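Local coordinates for protein putative mandelate racemase/muconate lactonizing enzyme (Bordetella bronchiseptica, PDB 3DDM) that is of unknown function but belongs to the mandelate racemase/muconate lactonizing enzyme family, pairing an N-terminal capping domain with a TIM-type barrel as in the enolase superfamily, at residues 120-125 / 286-291; 75-80 / 94-99. The protein carries 1 engineered substitution. All coordinates share one frame; numbering follows the deposited sequence.

Contact 1: 120-125 / 286-291; sequences LDIALC and GGFSGC
Asp121 of the capping-domain helix 110-131 reaches the N-terminal part of barrel helix 287-300, joining the two domains of an enolase-superfamily fold. The segment axes run nearly crosswise, at 100°, and approach to 7.9 Å. Close approach centres on Gly287, whose CA lies 5.3 Å from Asp121 CA; a side chain here would point at Asp121 and run into its CB, so the glycine makes the close approach possible. The carboxylate, with CG anti to the backbone N (chi1 -170°), grips Ser289 through both oxygens. Ser289 N bonds to OD1 of Asp121 from the syn side at 2.8 Å, nearly straight but 32° out of the carboxylate plane, while the Ser289 hydroxyl donates to OD2. Solvent reaches this part at most through the partly exposed Ser289; Asp121 is buried, with Pro89 and Phe93 of helix 89-98 against it. The apolar side is buried: the Phe288 ring, backed by Leu282, Ala318 and Leu322, lies beside Ile122 and Cys125. The Phe288 and Ile122 side chains cross at about a right angle. Cys125 approaches the same ring obliquely in a sulfur-aromatic contact, its SG 5.0 Å from the ring centroid and its CB 3.6 Å from Phe288 CD2.

Contact 2: 75-80 / 94-99; sequences TVLAPL and AHLEAR
Leu80 covers one face of the Arg99 guanidinium: its CD2 stands about 3.5 Å above the plane, offset toward the rim, and lies 3.6 Å from Arg99 NH2. The imidazole of His95 carries Arg99 CG over one face, also toward the rim, and the carbonyl oxygen of Leu80 meets the ring at its edge near the plane, with O of Leu80 4.2 Å from His95 CE1. The arginine chain is bent at chi2 (-69°) and chi3 (-63°), which turns CD and then NE back, and NE lies beside CD2 of Leu80. Leu80 thus meets both the aliphatic stem of Arg99, its CD1 lying 3.6 Å from Arg99 CB, and the guanidinium, through CD2, an apolar contact at the exposed margin. Deeper in, Leu80 and Leu96 slide past each other in opposite directions, Leu96 CD2 lying 3.6 Å from Leu80 CB. Leu77 adds a lighter touch, its CD2 4.3 Å from CD1 of Leu96. The pair belongs to capping-domain helices 65-81 and 89-98, and the axes of 75-80 and 94-98 cross at 132°, 10.5 Å apart, so leucines rather than backbones fill the interface. On the buried side helix 110-131 covers the pair, Ile117 meeting both Leu77 and Leu96; elsewhere on helix 65-81, Thr75 packs on Cys64 of the second subunit.

Contact 1 is core and contact 2 is nearer the surface, their centres about 12 and 22 Å from the centre of the chain. The first ties the capping domain to the barrel across a long sequence separation; the second joins two successive helices inside the capping domain. Helix 110-131 links them: Leu120 CD1 packs 3.6 Å from Leu77 CB, and Asp121 also touches helix 89-98, so the helix that forms half of contact 1 also backs contact 2. Chemistry follows place. At the domain boundary a carboxylate bonds to a backbone N-H and a hydroxyl beside an aromatic ring, whereas contact 2 relies on leucine packing flanked by cationic and imidazole groups.

Contact 1: 120-125 / 286-291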
loop_
_atom_site.group_PDB
_atom_site.type_symbol
_atom_site.label_atom_id
_atom_site.label_comp_id
_atom_site.label_asym_id
_atom_site.label_seq_id
_atom_site.Cartn_x
_atom_site.Cartn_y
_atom_site.Cartn_z
ATOM N N LEU A 120 8.603 1.219 -14.829
ATOM C CA LEU A 120 8.625 2.188 -15.924
ATOM C C LEU A 120 9.981 2.870 -16.066
ATOM O O LEU A 120 10.353 3.288 -17.171
ATOM C CB LEU A 120 7.531 3.240 -15.738
ATOM C CG LEU A 120 6.134 2.753 -16.133
ATOM C CD1 LEU A 120 5.086 3.814 -15.831
ATOM C CD2 LEU A 120 6.137 2.413 -17.611
ATOM N N ASP A 121 10.732 2.989 -14.969
ATOM C CA ASP A 121 12.048 3.613 -15.060
ATOM C C ASP A 121 13.002 2.654 -15.773
ATOM O O ASP A 121 13.828 3.066 -16.597
ATOM C CB ASP A 121 12.607 3.955 -13.676
ATOM C CG ASP A 121 13.864 4.821 -13.760
ATOM O OD1 ASP A 121 14.987 4.278 -13.592
ATOM O OD2 ASP A 121 13.716 6.046 -14.016
ATOM N N ILE A 122 12.880 1.371 -15.448
ATOM C CA ILE A 122 13.710 0.346 -16.062
ATOM C C ILE A 122 13.504 0.363 -17.582
ATOM O O ILE A 122 14.446 0.166 -18.342
ATOM C CB ILE A 122 13.360 -1.063 -15.510
ATOM C CG1 ILE A 122 13.852 -1.200 -14.065
ATOM C CG2 ILE A 122 13.945 -2.133 -16.410
ATOM C CD1 ILE A 122 13.457 -2.505 -13.396
ATOM N N ALA A 123 12.274 0.615 -18.014
ATOM C CA ALA A 123 11.961 0.654 -19.434
ATOM C C ALA A 123 12.467 1.929 -20.116
ATOM O O ALA A 123 12.910 1.888 -21.264
ATOM C CB ALA A 123 10.451 0.513 -19.636
ATOM N N LEU A 124 12.386 3.062 -19.419
ATOM C CA LEU A 124 12.857 4.324 -19.984
ATOM C C LEU A 124 14.381 4.303 -20.117
ATOM O O LEU A 124 14.938 4.862 -21.072
ATOM C CB LEU A 124 12.414 5.501 -19.113
ATOM C CG LEU A 124 10.931 5.846 -19.215
ATOM C CD1 LEU A 124 10.580 6.918 -18.204
ATOM C CD2 LEU A 124 10.610 6.309 -20.626
ATOM N N CYS A 125 15.054 3.665 -19.162
ATOM C CA CYS A 125 16.508 3.555 -19.217
ATOM C C CYS A 125 16.893 2.565 -20.313
ATOM O O CYS A 125 17.877 2.764 -21.021
ATOM C CB CYS A 125 17.072 3.077 -17.880
ATOM S SG CYS A 125 17.019 4.308 -16.591
ATOM N N GLY A 286 12.565 2.739 -7.159
ATOM C CA GLY A 286 13.519 3.594 -7.842
ATOM C C GLY A 286 14.007 3.241 -9.230
ATOM O O GLY A 286 14.304 4.138 -10.027
ATOM N N GLY A 287 14.098 1.951 -9.535
ATOM C CA GLY A 287 14.592 1.560 -10.839
ATOM C C GLY A 287 16.052 1.959 -10.879
ATOM O O GLY A 287 16.709 2.017 -9.840
ATOM N N PHE A 288 16.568 2.247 -12.068
ATOM C CA PHE A 288 17.964 2.645 -12.194
ATOM C C PHE A 288 18.160 4.057 -11.649
ATOM O O PHE A 288 19.072 4.317 -10.862
ATOM C CB PHE A 288 18.387 2.584 -13.658
ATOM C CG PHE A 288 18.476 1.193 -14.201
ATOM C CD1 PHE A 288 19.444 0.309 -13.720
ATOM C CD2 PHE A 288 17.621 0.777 -15.217
ATOM C CE1 PHE A 288 19.571 -0.971 -14.247
ATOM C CE2 PHE A 288 17.730 -0.500 -15.756
ATOM C CZ PHE A 288 18.711 -1.381 -15.270
ATOM N N SER A 289 17.294 4.964 -12.070
ATOM C CA SER A 289 17.379 6.340 -11.619
ATOM C C SER A 289 17.543 6.411 -10.098
ATOM O O SER A 289 18.341 7.203 -9.588
ATOM C CB SER A 289 16.126 7.100 -12.047
ATOM O OG SER A 289 15.924 6.936 -13.433
ATOM N N GLY A 290 16.801 5.572 -9.379
ATOM C CA GLY A 290 16.893 5.584 -7.933
ATOM C C GLY A 290 17.977 4.701 -7.332
ATOM O O GLY A 290 18.715 5.135 -6.445
ATOM N N CYS A 291 18.107 3.475 -7.828
ATOM C CA CYS A 291 19.073 2.541 -7.265
ATOM C C CYS A 291 20.549 2.706 -7.607
ATOM O O CYS A 291 21.400 2.295 -6.818
ATOM C CB CYS A 291 18.635 1.106 -7.573
ATOM S SG CYS A 291 17.036 0.647 -6.836
#

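Contact 2: 75-80 / 94-99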
loop_
_atom_site.group_PDB
_atom_site.type_symbol
_atom_site.label_atom_id
_atom_site.label_comp_id
_atom_site.label_asym_id
_atom_site.label_seq_id
_atom_site.Cartn_x
_atom_site.Cartn_y
_atom_site.Cartn_z
ATOM N N THR A 75 -3.532 3.153 -16.057
ATOM C CA THR A 75 -4.518 4.176 -15.697
ATOM C C THR A 75 -4.003 5.382 -14.910
ATOM O O THR A 75 -4.646 6.427 -14.905
ATOM C CB THR A 75 -5.700 3.576 -14.892
ATOM O OG1 THR A 75 -5.249 3.193 -13.589
ATOM C CG2 THR A 75 -6.265 2.351 -15.595
ATOM N N VAL A 76 -2.856 5.259 -14.253
ATOM C CA VAL A 76 -2.341 6.370 -13.461
ATOM C C VAL A 76 -0.995 6.935 -13.900
ATOM O O VAL A 76 -0.842 8.148 -14.047
ATOM C CB VAL A 76 -2.252 5.967 -11.978
ATOM C CG1 VAL A 76 -1.431 6.980 -11.190
ATOM C CG2 VAL A 76 -3.651 5.845 -11.410
ATOM N N LEU A 77 -0.016 6.065 -14.105
ATOM C CA LEU A 77 1.309 6.516 -14.503
ATOM C C LEU A 77 1.433 6.826 -15.990
ATOM O O LEU A 77 2.147 7.747 -16.365
ATOM C CB LEU A 77 2.344 5.464 -14.120
ATOM C CG LEU A 77 2.352 5.034 -12.656
ATOM C CD1 LEU A 77 3.166 3.766 -12.531
ATOM C CD2 LEU A 77 2.911 6.136 -11.779
ATOM N N ALA A 78 0.750 6.058 -16.838
ATOM C CA ALA A 78 0.829 6.270 -18.287
ATOM C C ALA A 78 0.469 7.702 -18.686
ATOM O O ALA A 78 1.237 8.363 -19.387
ATOM C CB ALA A 78 -0.065 5.267 -19.019
ATOM N N PRO A 79 -0.703 8.201 -18.241
ATOM C CA PRO A 79 -1.154 9.563 -18.557
ATOM C C PRO A 79 -0.140 10.620 -18.133
ATOM O O PRO A 79 0.140 11.560 -18.882
ATOM C CB PRO A 79 -2.457 9.685 -17.785
ATOM C CG PRO A 79 -2.980 8.273 -17.788
ATOM C CD PRO A 79 -1.738 7.473 -17.482
ATOM N N LEU A 80 0.407 10.483 -16.931
ATOM C CA LEU A 80 1.402 11.443 -16.471
ATOM C C LEU A 80 2.575 11.419 -17.448
ATOM O O LEU A 80 3.017 12.448 -17.963
ATOM C CB LEU A 80 1.903 11.069 -15.074
ATOM C CG LEU A 80 0.953 11.265 -13.897
ATOM C CD1 LEU A 80 1.622 10.779 -12.632
ATOM C CD2 LEU A 80 0.589 12.734 -13.769
ATOM N N ALA A 94 11.437 11.380 -11.075
ATOM C CA ALA A 94 11.115 12.386 -10.074
ATOM C C ALA A 94 9.736 12.997 -10.317
ATOM O O ALA A 94 9.068 13.437 -9.381
ATOM C CB ALA A 94 12.179 13.478 -10.069
ATOM N N HIS A 95 9.302 13.028 -11.568
ATOM C CA HIS A 95 8.004 13.605 -11.859
ATOM C C HIS A 95 6.911 12.661 -11.384
ATOM O O HIS A 95 5.944 13.092 -10.756
ATOM C CB HIS A 95 7.859 13.879 -13.358
ATOM C CG HIS A 95 6.552 14.507 -13.735
ATOM N ND1 HIS A 95 5.615 13.867 -14.518
ATOM C CD2 HIS A 95 6.026 15.718 -13.433
ATOM C CE1 HIS A 95 4.566 14.655 -14.684
ATOM N NE2 HIS A 95 4.791 15.784 -14.034
ATOM N N LEU A 96 7.081 11.368 -11.663
ATOM C CA LEU A 96 6.094 10.366 -11.283
ATOM C C LEU A 96 5.928 10.219 -9.788
ATOM O O LEU A 96 4.808 10.019 -9.308
ATOM C CB LEU A 96 6.429 9.011 -11.908
ATOM C CG LEU A 96 6.252 8.949 -13.425
ATOM C CD1 LEU A 96 6.382 7.515 -13.880
ATOM C CD2 LEU A 96 4.889 9.511 -13.816
ATOM N N GLU A 97 7.029 10.312 -9.046
ATOM C CA GLU A 97 6.941 10.215 -7.592
ATOM C C GLU A 97 6.156 11.410 -7.056
ATOM O O GLU A 97 5.168 11.247 -6.334
ATOM C CB GLU A 97 8.329 10.183 -6.941
ATOM C CG GLU A 97 9.072 8.868 -7.104
ATOM C CD GLU A 97 10.180 8.678 -6.066
ATOM O OE1 GLU A 97 11.100 9.528 -5.998
ATOM O OE2 GLU A 97 10.134 7.670 -5.313
ATOM N N ALA A 98 6.587 12.609 -7.437
ATOM C CA ALA A 98 5.946 13.842 -6.991
ATOM C C ALA A 98 4.465 13.924 -7.345
ATOM O O ALA A 98 3.650 14.367 -6.532
ATOM C CB ALA A 98 6.681 15.050 -7.570
ATOM N N ARG A 99 4.120 13.500 -8.553
ATOM C CA ARG A 99 2.739 13.557 -9.001
ATOM C C ARG A 99 1.852 12.436 -8.460
ATOM O O ARG A 99 0.668 12.383 -8.788
ATOM C CB ARG A 99 2.686 13.569 -10.536
ATOM C CG ARG A 99 3.301 14.815 -11.183
ATOM C CD ARG A 99 2.457 16.053 -10.911
ATOM N NE ARG A 99 1.131 15.908 -11.511
ATOM C CZ ARG A 99 0.792 16.367 -12.714
ATOM N NH1 ARG A 99 1.693 17.024 -13.450
ATOM N NH2 ARG A 99 -0.439 16.150 -13.193
#